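Local coordinates for nodulation protein S (Bradyrhizobium sp., PDB 3OFK) that probably transfers a methyl group from S-adenosyl-L-methionine during the synthesis of rhizobial Nod factors, the lipochitooligosaccharide signals of nodulation, at residues L56-A61 against D138-M143; E67-H72 against L117-E122. All coordinates share one frame; numbering follows the deposited sequence.

In the fold
Both contacts pack a helix on the sheet of a Rossmann-like methyltransferase fold, but on opposite faces. Contact 1 uses strand 52-58 and helix 130-142. Contact 2 uses strand 115-121 and helix 64-69. The two strands are parallel neighbours, joined by probable hydrogen bonds from Leu56 N to Leu117 O and from Val119 N to Leu56 O, both 2.8 Å. The contact centres are about 10 Å apart. Ile58 and Ile118 also pack together, with Ile58 CD1 3.7 Å from Ile118 CG2. At or just past their C-terminal ends both strands reach S-adenosyl-L-homocysteine, whose amino N binds Gly59 O of contact 1 and Ala121 O of contact 2.

Contact 1: L56-A61 against D138-M143; sequences LEIGCA and DNMVKM. With SAH (S-adenosyl-L-homocysteine), chain E.
Leu56 and Met143 meet at about a right angle, methyl to methyl. Leu56 CD2 lies 3.8 Å from Met143 CE. Two residues further along the strand, Ile58 and Met140 approach at a slant. Here the sulfur is the point of contact, with Met140 SD 3.6 Å from Ile58 CD1 and Met140 CG close behind. Both methionines hold CG opposite their own carbonyl carbon and bend at the last torsion. In Met143 the bend (chi3 -71°) brings CE to Leu56 CD2. In Met140 (chi3 -65°) it turns CE away from Ile58 CD1, which leaves SD to do the touching. The contact is buried and wholly apolar. It packs the end of helix 130-142 on strand 52-58, an inner strand of the Rossmann-like sheet of class I methyltransferases. Phe115 touches both Leu56 and Met143, while Ile106 packs on Ile58. Beyond Ile58 the strand gives way to the glycine-containing loop that holds the cofactor product. Gly59 O accepts a 2.7 Å hydrogen bond from the amino N of S-adenosyl-L-homocysteine. Ala61 N donates to the ribose O3' at 2.9 Å, with a bent N-H...O angle of 139°. Asp80 OD2 binds Cys60 N and also the ligand.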
loop_
_atom_site.group_PDB
_atom_site.type_symbol
_atom_site.label_atom_id
_atom_site.label_comp_id
_atom_site.label_asym_id
_atom_site.label_seq_id
_atom_site.Cartn_x
_atom_site.Cartn_y
_atom_site.Cartn_z
ATOM N N LEU A 56 -9.918 -1.985 -3.252
ATOM C CA LEU A 56 -9.460 -1.866 -1.840
ATOM C C LEU A 56 -8.076 -1.204 -1.768
ATOM O O LEU A 56 -7.106 -1.641 -2.413
ATOM C CB LEU A 56 -9.421 -3.228 -1.145
ATOM C CG LEU A 56 -8.905 -3.278 0.319
ATOM C CD1 LEU A 56 -9.859 -2.578 1.285
ATOM C CD2 LEU A 56 -8.631 -4.709 0.792
ATOM N N GLU A 57 -7.946 -0.170 -0.963
ATOM C CA GLU A 57 -6.638 0.421 -0.745
ATOM C C GLU A 57 -6.280 0.148 0.697
ATOM O O GLU A 57 -7.116 0.425 1.598
ATOM C CB GLU A 57 -6.631 1.922 -1.010
ATOM C CG GLU A 57 -5.188 2.507 -0.909
ATOM C CD GLU A 57 -5.092 4.013 -0.728
ATOM O OE1 GLU A 57 -6.084 4.670 -0.355
ATOM O OE2 GLU A 57 -4.003 4.573 -1.001
ATOM N N ILE A 58 -5.087 -0.433 0.907
ATOM C CA ILE A 58 -4.582 -0.791 2.263
ATOM C C ILE A 58 -3.456 0.149 2.647
ATOM O O ILE A 58 -2.340 0.015 2.116
ATOM C CB ILE A 58 -4.064 -2.228 2.329
ATOM C CG1 ILE A 58 -5.223 -3.180 2.121
ATOM C CG2 ILE A 58 -3.374 -2.523 3.715
ATOM C CD1 ILE A 58 -4.799 -4.611 1.726
ATOM N N GLY A 59 -3.740 1.056 3.589
ATOM C CA GLY A 59 -2.772 2.103 3.990
ATOM C C GLY A 59 -2.857 3.345 3.095
ATOM O O GLY A 59 -2.394 3.326 1.965
ATOM N N CYS A 60 -3.438 4.426 3.596
ATOM C CA CYS A 60 -3.768 5.580 2.757
ATOM C C CYS A 60 -3.012 6.855 3.082
ATOM O O CYS A 60 -3.158 7.852 2.346
ATOM C CB CYS A 60 -5.275 5.899 2.861
ATOM S SG CYS A 60 -5.937 6.230 4.537
ATOM N N ALA A 61 -2.227 6.856 4.149
ATOM C CA ALA A 61 -1.574 8.083 4.645
ATOM C C ALA A 61 -2.583 9.224 4.589
ATOM O O ALA A 61 -3.701 9.048 5.088
ATOM C CB ALA A 61 -0.314 8.421 3.845
ATOM N N ASP A 138 -2.309 -13.738 3.279
ATOM C CA ASP A 138 -3.363 -14.747 3.054
ATOM C C ASP A 138 -4.710 -14.042 3.011
ATOM O O ASP A 138 -5.623 -14.419 2.255
ATOM C CB ASP A 138 -3.380 -15.843 4.151
ATOM C CG ASP A 138 -2.124 -16.718 4.161
ATOM O OD1 ASP A 138 -1.357 -16.684 3.186
ATOM O OD2 ASP A 138 -1.893 -17.440 5.163
ATOM N N ASN A 139 -4.849 -13.037 3.868
ATOM C CA ASN A 139 -6.094 -12.281 3.993
ATOM C C ASN A 139 -6.382 -11.532 2.695
ATOM O O ASN A 139 -7.509 -11.519 2.212
ATOM C CB ASN A 139 -5.988 -11.307 5.180
ATOM C CG ASN A 139 -7.352 -10.705 5.606
ATOM O OD1 ASN A 139 -8.430 -11.226 5.290
ATOM N ND2 ASN A 139 -7.289 -9.595 6.340
ATOM N N MET A 140 -5.342 -10.879 2.164
ATOM C CA MET A 140 -5.429 -10.172 0.894
ATOM C C MET A 140 -5.787 -11.146 -0.255
ATOM O O MET A 140 -6.688 -10.850 -1.074
ATOM C CB MET A 140 -4.115 -9.441 0.604
ATOM C CG MET A 140 -3.843 -8.310 1.518
ATOM S SD MET A 140 -2.513 -7.276 0.872
ATOM C CE MET A 140 -1.064 -8.350 0.895
ATOM N N VAL A 141 -5.124 -12.307 -0.299
ATOM C CA VAL A 141 -5.403 -13.296 -1.348
ATOM C C VAL A 141 -6.870 -13.706 -1.260
ATOM O O VAL A 141 -7.576 -13.696 -2.270
ATOM C CB VAL A 141 -4.490 -14.542 -1.255
ATOM C CG1 VAL A 141 -4.956 -15.666 -2.243
ATOM C CG2 VAL A 141 -3.059 -14.136 -1.506
ATOM N N LYS A 142 -7.315 -14.019 -0.041
ATOM C CA LYS A 142 -8.692 -14.429 0.199
ATOM C C LYS A 142 -9.706 -13.389 -0.282
ATOM O O LYS A 142 -10.740 -13.765 -0.837
ATOM C CB LYS A 142 -8.920 -14.739 1.681
ATOM C CG LYS A 142 -10.393 -14.980 2.063
ATOM C CD LYS A 142 -10.532 -15.204 3.585
ATOM C CE LYS A 142 -11.663 -14.356 4.177
ATOM N NZ LYS A 142 -11.300 -12.906 4.155
ATOM N N MET A 143 -9.421 -12.096 -0.058
ATOM C CA MET A 143 -10.330 -11.010 -0.507
ATOM C C MET A 143 -10.212 -10.614 -2.008
ATOM O O MET A 143 -10.885 -9.667 -2.438
ATOM C CB MET A 143 -10.101 -9.728 0.318
ATOM C CG MET A 143 -10.443 -9.809 1.802
ATOM S SD MET A 143 -10.126 -8.190 2.587
ATOM C CE MET A 143 -8.377 -8.046 2.603
HETATM N N SAH E . -0.241 3.230 0.279
HETATM C CA SAH E . 0.068 4.655 0.340
HETATM C CB SAH E . 0.436 5.043 1.770
HETATM C CG SAH E . 1.707 4.484 2.388
HETATM S SD SAH E . 2.150 5.196 4.012
HETATM C C SAH E . 1.174 5.095 -0.632
HETATM O O SAH E . 1.899 4.269 -1.192
HETATM O OXT SAH E . 1.355 6.287 -0.871
HETATM C "C5'" SAH E . 1.633 3.748 4.991
HETATM C "C4'" SAH E . 0.211 3.707 5.516
HETATM O "O4'" SAH E . -0.046 2.397 6.019
HETATM C "C3'" SAH E . -0.067 4.688 6.654
HETATM O "O3'" SAH E . -1.331 5.331 6.441
HETATM C "C2'" SAH E . -0.099 3.774 7.890
HETATM O "O2'" SAH E . -0.923 4.282 8.911
HETATM C "C1'" SAH E . -0.661 2.515 7.291
HETATM N N9 SAH E . -0.458 1.242 8.020
HETATM C C8 SAH E . 0.671 0.824 8.679
HETATM N N7 SAH E . 0.442 -0.417 9.158
HETATM C C5 SAH E . -0.800 -0.804 8.816
HETATM C C6 SAH E . -1.459 -2.012 9.040
HETATM N N6 SAH E . -0.850 -2.967 9.797
HETATM N N1 SAH E . -2.740 -2.145 8.563
HETATM C C2 SAH E . -3.320 -1.113 7.832
HETATM N N3 SAH E . -2.629 0.071 7.594
HETATM C C4 SAH E . -1.372 0.217 8.066
#

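Contact 2: E67-H72 against L117-E122; sequences EKLAPH and LIVVAE. With SAH (S-adenosyl-L-homocysteine), chain E.
Leu69 turns its CG opposite the backbone N (chi1 -167°), and its second torsion of 64° spreads the two methyls over two residues of strand 115-121. Leu117 has nearly the same pair of torsions and extends its CD2 toward the helix. This is helix-on-sheet packing in the Rossmann-like fold of class I methyltransferases. Helix 64-69 follows strand 52-58 and leads to strand 73-80, so it belongs to a right-handed beta-alpha-beta crossover. Leu69 covers the sheet face turned away from helix 130-142.

One leucine carries the helix side of the contact. Leu69 CD1 meets Leu117 CD2 at 4.0 Å, the two side chains approaching at a slant. Leu69 CD2 meets Val119 CG2 at the same distance, 4.0 Å, but there the branches face each other tip to tip. All three residues are buried, and no hydrogen bond links the segments. Ile118, between the two strand partners, points away from the helix. Helix 33-46 covers the same side, with Leu42 against Val119 and Ser46 against Leu117.

The short 3-10 segment 70-72 holds a bond from His72 N to Leu69 O, 3.0 Å. His72 also pairs through its backbone with Val52.

At the C-terminal end of strand 115-121, the chain reaches the cofactor pocket. Ala121 CB lies 3.4 Å from a carboxylate oxygen, atom O, of S-adenosyl-L-homocysteine. Glu122 bends back at its second torsion, and its OE1 is bonded to Ala155 N and Tyr125 OH. Glu122 O is 3.4 Å from C5' of the ligand. The carbonyl of Ala121 accepts a hydrogen bond from the ligand amino group, with 2.9 Å between Ala121 O and the ligand N.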
loop_
_atom_site.group_PDB
_atom_site.type_symbol
_atom_site.label_atom_id
_atom_site.label_comp_id
_atom_site.label_asym_id
_atom_site.label_seq_id
_atom_site.Cartn_x
_atom_site.Cartn_y
_atom_site.Cartn_z
ATOM N N GLU A 67 -6.851 9.668 -3.707
ATOM C CA GLU A 67 -7.367 10.731 -4.574
ATOM C C GLU A 67 -7.172 10.456 -6.062
ATOM O O GLU A 67 -7.983 10.881 -6.890
ATOM C CB GLU A 67 -6.684 12.055 -4.197
ATOM C CG GLU A 67 -7.053 13.226 -5.104
ATOM C CD GLU A 67 -6.825 14.582 -4.478
ATOM O OE1 GLU A 67 -5.704 14.796 -3.937
ATOM O OE2 GLU A 67 -7.786 15.412 -4.519
ATOM N N LYS A 68 -6.074 9.779 -6.382
ATOM C CA LYS A 68 -5.740 9.414 -7.760
ATOM C C LYS A 68 -6.493 8.159 -8.188
ATOM O O LYS A 68 -6.911 8.027 -9.322
ATOM C CB LYS A 68 -4.226 9.204 -7.856
ATOM C CG LYS A 68 -3.430 10.495 -7.589
ATOM C CD LYS A 68 -1.922 10.269 -7.499
ATOM C CE LYS A 68 -1.260 11.464 -6.832
ATOM N NZ LYS A 68 0.173 11.249 -6.544
ATOM N N LEU A 69 -6.721 7.264 -7.243
ATOM C CA LEU A 69 -7.405 6.003 -7.497
ATOM C C LEU A 69 -8.925 6.119 -7.564
ATOM O O LEU A 69 -9.551 5.461 -8.405
ATOM C CB LEU A 69 -7.022 5.004 -6.407
ATOM C CG LEU A 69 -7.379 3.525 -6.617
ATOM C CD1 LEU A 69 -6.628 2.941 -7.826
ATOM C CD2 LEU A 69 -7.064 2.748 -5.320
ATOM N N ALA A 70 -9.514 6.972 -6.715
ATOM C CA ALA A 70 -10.982 7.025 -6.532
ATOM C C ALA A 70 -11.801 7.166 -7.812
ATOM O O ALA A 70 -12.786 6.438 -7.983
ATOM C CB ALA A 70 -11.429 8.134 -5.473
ATOM N N PRO A 71 -11.415 8.094 -8.725
ATOM C CA PRO A 71 -12.247 8.301 -9.897
ATOM C C PRO A 71 -12.334 7.112 -10.845
ATOM O O PRO A 71 -13.150 7.126 -11.760
ATOM C CB PRO A 71 -11.582 9.471 -10.611
ATOM C CG PRO A 71 -10.544 10.006 -9.667
ATOM C CD PRO A 71 -10.233 8.979 -8.702
ATOM N N HIS A 72 -11.528 6.079 -10.603
ATOM C CA HIS A 72 -11.416 4.936 -11.498
ATOM C C HIS A 72 -12.023 3.642 -10.939
ATOM O O HIS A 72 -11.949 2.599 -11.585
ATOM C CB HIS A 72 -9.949 4.766 -11.848
ATOM C CG HIS A 72 -9.303 6.045 -12.303
ATOM N ND1 HIS A 72 -9.669 6.704 -13.456
ATOM C CD2 HIS A 72 -8.352 6.812 -11.718
ATOM C CE1 HIS A 72 -8.958 7.809 -13.571
ATOM N NE2 HIS A 72 -8.161 7.907 -12.520
ATOM N N LEU A 117 -9.548 -5.093 -7.398
ATOM C CA LEU A 117 -8.233 -4.479 -7.234
ATOM C C LEU A 117 -7.944 -4.312 -5.754
ATOM O O LEU A 117 -8.777 -3.772 -5.022
ATOM C CB LEU A 117 -8.153 -3.097 -7.874
ATOM C CG LEU A 117 -6.796 -2.378 -7.772
ATOM C CD1 LEU A 117 -5.667 -3.127 -8.519
ATOM C CD2 LEU A 117 -6.998 -0.967 -8.355
ATOM N N ILE A 118 -6.765 -4.768 -5.331
ATOM C CA ILE A 118 -6.226 -4.424 -4.038
ATOM C C ILE A 118 -4.892 -3.743 -4.229
ATOM O O ILE A 118 -4.012 -4.249 -4.928
ATOM C CB ILE A 118 -6.026 -5.665 -3.188
ATOM C CG1 ILE A 118 -7.367 -6.364 -2.986
ATOM C CG2 ILE A 118 -5.383 -5.288 -1.859
ATOM C CD1 ILE A 118 -7.252 -7.700 -2.239
ATOM N N VAL A 119 -4.771 -2.549 -3.677
ATOM C CA VAL A 119 -3.513 -1.820 -3.726
ATOM C C VAL A 119 -2.920 -1.908 -2.294
ATOM O O VAL A 119 -3.604 -1.654 -1.296
ATOM C CB VAL A 119 -3.679 -0.350 -4.216
ATOM C CG1 VAL A 119 -2.331 0.347 -4.272
ATOM C CG2 VAL A 119 -4.424 -0.274 -5.617
ATOM N N VAL A 120 -1.661 -2.327 -2.222
ATOM C CA VAL A 120 -0.924 -2.522 -0.978
ATOM C C VAL A 120 0.477 -2.038 -1.225
ATOM O O VAL A 120 1.367 -2.770 -1.700
ATOM C CB VAL A 120 -1.021 -3.979 -0.486
ATOM C CG1 VAL A 120 -0.584 -4.973 -1.563
ATOM C CG2 VAL A 120 -0.221 -4.185 0.791
ATOM N N ALA A 121 0.682 -0.763 -0.925
ATOM C CA ALA A 121 1.951 -0.090 -1.207
ATOM C C ALA A 121 2.557 0.517 0.063
ATOM O O ALA A 121 1.898 1.267 0.761
ATOM C CB ALA A 121 1.728 1.035 -2.279
ATOM N N GLU A 122 3.804 0.141 0.375
ATOM C CA GLU A 122 4.611 0.819 1.427
ATOM C C GLU A 122 3.925 0.735 2.809
ATOM O O GLU A 122 3.966 1.655 3.615
ATOM C CB GLU A 122 4.900 2.262 1.063
ATOM C CG GLU A 122 5.400 2.514 -0.376
ATOM C CD GLU A 122 6.714 1.798 -0.692
ATOM O OE1 GLU A 122 7.487 1.492 0.251
ATOM O OE2 GLU A 122 6.920 1.508 -1.886
HETATM N N SAH E . -0.241 3.230 0.279
HETATM C CA SAH E . 0.068 4.655 0.340
HETATM C CB SAH E . 0.436 5.043 1.770
HETATM C CG SAH E . 1.707 4.484 2.388
HETATM S SD SAH E . 2.150 5.196 4.012
HETATM C C SAH E . 1.174 5.095 -0.632
HETATM O O SAH E . 1.899 4.269 -1.192
HETATM O OXT SAH E . 1.355 6.287 -0.871
HETATM C "C5'" SAH E . 1.633 3.748 4.991
HETATM C "C4'" SAH E . 0.211 3.707 5.516
HETATM O "O4'" SAH E . -0.046 2.397 6.019
HETATM C "C3'" SAH E . -0.067 4.688 6.654
HETATM O "O3'" SAH E . -1.331 5.331 6.441
HETATM C "C2'" SAH E . -0.099 3.774 7.890
HETATM O "O2'" SAH E . -0.923 4.282 8.911
HETATM C "C1'" SAH E . -0.661 2.515 7.291
HETATM N N9 SAH E . -0.458 1.242 8.020
HETATM C C8 SAH E . 0.671 0.824 8.679
HETATM N N7 SAH E . 0.442 -0.417 9.158
HETATM C C5 SAH E . -0.800 -0.804 8.816
HETATM C C6 SAH E . -1.459 -2.012 9.040
HETATM N N6 SAH E . -0.850 -2.967 9.797
HETATM N N1 SAH E . -2.740 -2.145 8.563
HETATM C C2 SAH E . -3.320 -1.113 7.832
HETATM N N3 SAH E . -2.629 0.071 7.594
HETATM C C4 SAH E . -1.372 0.217 8.066
#